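Local coordinates for protein GTN Reductase (Agrobacterium tumefaciens, PDB 5N6G) that probably uses bound flavin mononucleotide to reduce carbon-carbon double bonds with NADH or NADPH, as an ene-reductase of the Old Yellow Enzyme family, at residues E186-S191 / A208-E213. Numbering follows the deposited sequence. Where two conformers were deposited one is given.
Sequences EQFLKS and ARFLLE
F188 and F210 lay their rings against each other where two helices pack outside the parallel eight-stranded TIM barrel of this Old Yellow Enzyme relative: the short helix 184-189, which follows the fourth barrel strand, and the long helix 204-222, which leads to the fifth. The rings form an offset stack, centroids 4.5 Å apart and planes inclined by 26°. The CA-CB bond of F210 points toward the other helix and sets CB over the face of the F188 ring in a CH-pi contact; with CG anti to the backbone N (chi1 -178°), the ring continues over that face, and F210 CD2 lies over F188 CD1 at 3.6 Å. F188 carries CG beside its own backbone N (chi1 -85°), which presents that face to the neighbouring helix. Flat, wide and apolar, the two phenylalanines suit a buried seam, and I153 of helix 150-169 touches both.

L189, in one of its two deposited conformers, packs the adjoining patch with its two methyl groups. Its CA-CB bond does not aim at the partner helix, yet the branched end reaches it. The CB of A208 points away, and L189 CD2 rests 3.8 Å from A208 CA, close to the helix backbone itself. Beyond the last helical turn, K190 salt-bridges back to E186, and E186 OE2 also hydrogen-bonds S232 OG. In that same conformer, L189 CD1 meets L211 CD1 methyl to methyl at 3.7 Å.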
loop_
_atom_site.group_PDB
_atom_site.type_symbol
_atom_site.label_atom_id
_atom_site.label_comp_id
_atom_site.label_asym_id
_atom_site.label_seq_id
_atom_site.Cartn_x
_atom_site.Cartn_y
_atom_site.Cartn_z
ATOM N N GLU A 186 2.204 4.537 -9.914
ATOM C CA GLU A 186 3.413 5.357 -9.889
ATOM C C GLU A 186 4.139 5.342 -11.218
ATOM O O GLU A 186 4.792 6.326 -11.589
ATOM C CB GLU A 186 4.394 4.881 -8.821
ATOM C CG GLU A 186 4.353 5.680 -7.594
ATOM C CD GLU A 186 5.687 5.757 -6.847
ATOM O OE1 GLU A 186 6.761 5.251 -7.295
ATOM O OE2 GLU A 186 5.617 6.356 -5.769
ATOM N N GLN A 187 4.093 4.215 -11.923
ATOM C CA GLN A 187 4.715 4.133 -13.241
ATOM C C GLN A 187 4.100 5.144 -14.210
ATOM O O GLN A 187 4.805 5.756 -15.019
ATOM C CB GLN A 187 4.598 2.706 -13.785
ATOM C CG GLN A 187 5.478 1.699 -13.059
ATOM C CD GLN A 187 5.000 0.254 -13.185
ATOM O OE1 GLN A 187 4.496 -0.164 -14.226
ATOM N NE2 GLN A 187 5.206 -0.520 -12.130
ATOM N N PHE A 188 2.783 5.346 -14.126
ATOM C CA PHE A 188 2.137 6.410 -14.895
ATOM C C PHE A 188 2.527 7.791 -14.376
ATOM O O PHE A 188 2.715 8.729 -15.169
ATOM C CB PHE A 188 0.621 6.272 -14.815
ATOM C CG PHE A 188 -0.003 5.324 -15.814
ATOM C CD1 PHE A 188 -0.188 3.988 -15.508
ATOM C CD2 PHE A 188 -0.428 5.776 -17.056
ATOM C CE1 PHE A 188 -0.762 3.134 -16.423
ATOM C CE2 PHE A 188 -1.036 4.930 -17.970
ATOM C CZ PHE A 188 -1.201 3.610 -17.658
ATOM N N LEU A 189 2.641 7.944 -13.057
ATOM C CA LEU A 189 2.877 9.264 -12.461
ATOM C C LEU A 189 4.268 9.796 -12.763
ATOM O O LEU A 189 4.436 10.986 -13.061
ATOM C CB LEU A 189 2.742 9.202 -10.942
ATOM C CG LEU A 189 1.396 9.075 -10.260
ATOM C CD1 LEU A 189 1.640 8.917 -8.770
ATOM C CD2 LEU A 189 0.563 10.294 -10.543
ATOM N N LYS A 190 5.290 8.956 -12.637
ATOM C CA LYS A 190 6.677 9.428 -12.641
ATOM C C LYS A 190 7.307 9.407 -14.039
ATOM O O LYS A 190 6.980 8.589 -14.903
ATOM C CB LYS A 190 7.506 8.639 -11.624
ATOM C CG LYS A 190 7.035 8.897 -10.199
ATOM C CD LYS A 190 7.893 8.269 -9.139
ATOM C CE LYS A 190 7.395 8.658 -7.750
ATOM N NZ LYS A 190 8.034 7.895 -6.635
ATOM N N SER A 191 8.258 10.309 -14.244
ATOM C CA SER A 191 8.754 10.575 -15.590
ATOM C C SER A 191 9.552 9.412 -16.172
ATOM O O SER A 191 9.528 9.194 -17.386
ATOM C CB SER A 191 9.627 11.833 -15.579
ATOM O OG SER A 191 8.882 12.967 -15.191
ATOM N N ALA A 208 -1.030 12.285 -13.940
ATOM C CA ALA A 208 -1.907 12.044 -12.801
ATOM C C ALA A 208 -3.259 11.457 -13.190
ATOM O O ALA A 208 -4.014 11.045 -12.309
ATOM C CB ALA A 208 -2.130 13.356 -12.055
ATOM N N ARG A 209 -3.583 11.443 -14.482
ATOM C CA ARG A 209 -4.923 11.082 -14.940
ATOM C C ARG A 209 -5.304 9.678 -14.505
ATOM O O ARG A 209 -6.420 9.457 -14.026
ATOM C CB ARG A 209 -4.992 11.187 -16.460
ATOM C CG ARG A 209 -6.373 10.914 -17.038
ATOM C CD ARG A 209 -6.377 11.066 -18.567
ATOM N NE ARG A 209 -5.803 12.345 -18.986
ATOM C CZ ARG A 209 -6.403 13.519 -18.845
ATOM N NH1 ARG A 209 -7.601 13.596 -18.288
ATOM N NH2 ARG A 209 -5.785 14.624 -19.229
ATOM N N PHE A 210 -4.399 8.711 -14.688
ATOM C CA PHE A 210 -4.722 7.332 -14.306
ATOM C C PHE A 210 -4.980 7.217 -12.806
ATOM O O PHE A 210 -5.965 6.586 -12.387
ATOM C CB PHE A 210 -3.604 6.382 -14.746
ATOM C CG PHE A 210 -3.886 4.935 -14.431
ATOM C CD1 PHE A 210 -4.936 4.263 -15.061
ATOM C CD2 PHE A 210 -3.117 4.253 -13.509
ATOM C CE1 PHE A 210 -5.195 2.928 -14.775
ATOM C CE2 PHE A 210 -3.364 2.923 -13.221
ATOM C CZ PHE A 210 -4.391 2.265 -13.835
ATOM N N LEU A 211 -4.102 7.788 -11.982
ATOM C CA LEU A 211 -4.316 7.761 -10.534
ATOM C C LEU A 211 -5.714 8.251 -10.201
ATOM O O LEU A 211 -6.440 7.635 -9.407
ATOM C CB LEU A 211 -3.257 8.610 -9.833
ATOM C CG LEU A 211 -3.294 8.650 -8.294
ATOM C CD1 LEU A 211 -1.934 9.020 -7.743
ATOM C CD2 LEU A 211 -4.315 9.631 -7.744
ATOM N N LEU A 212 -6.111 9.382 -10.781
ATOM C CA LEU A 212 -7.383 9.971 -10.396
ATOM C C LEU A 212 -8.552 9.177 -10.961
ATOM O O LEU A 212 -9.606 9.097 -10.326
ATOM C CB LEU A 212 -7.428 11.436 -10.821
ATOM C CG LEU A 212 -6.421 12.317 -10.095
ATOM C CD1 LEU A 212 -6.385 13.691 -10.754
ATOM C CD2 LEU A 212 -6.763 12.487 -8.624
ATOM N N GLU A 213 -8.366 8.508 -12.100
ATOM C CA GLU A 213 -9.413 7.624 -12.606
ATOM C C GLU A 213 -9.582 6.403 -11.716
ATOM O O GLU A 213 -10.717 5.950 -11.504
ATOM C CB GLU A 213 -9.111 7.202 -14.051
ATOM C CG GLU A 213 -9.371 8.314 -15.048
ATOM C CD GLU A 213 -8.969 7.984 -16.475
ATOM O OE1 GLU A 213 -8.223 7.014 -16.700
ATOM O OE2 GLU A 213 -9.405 8.724 -17.387
#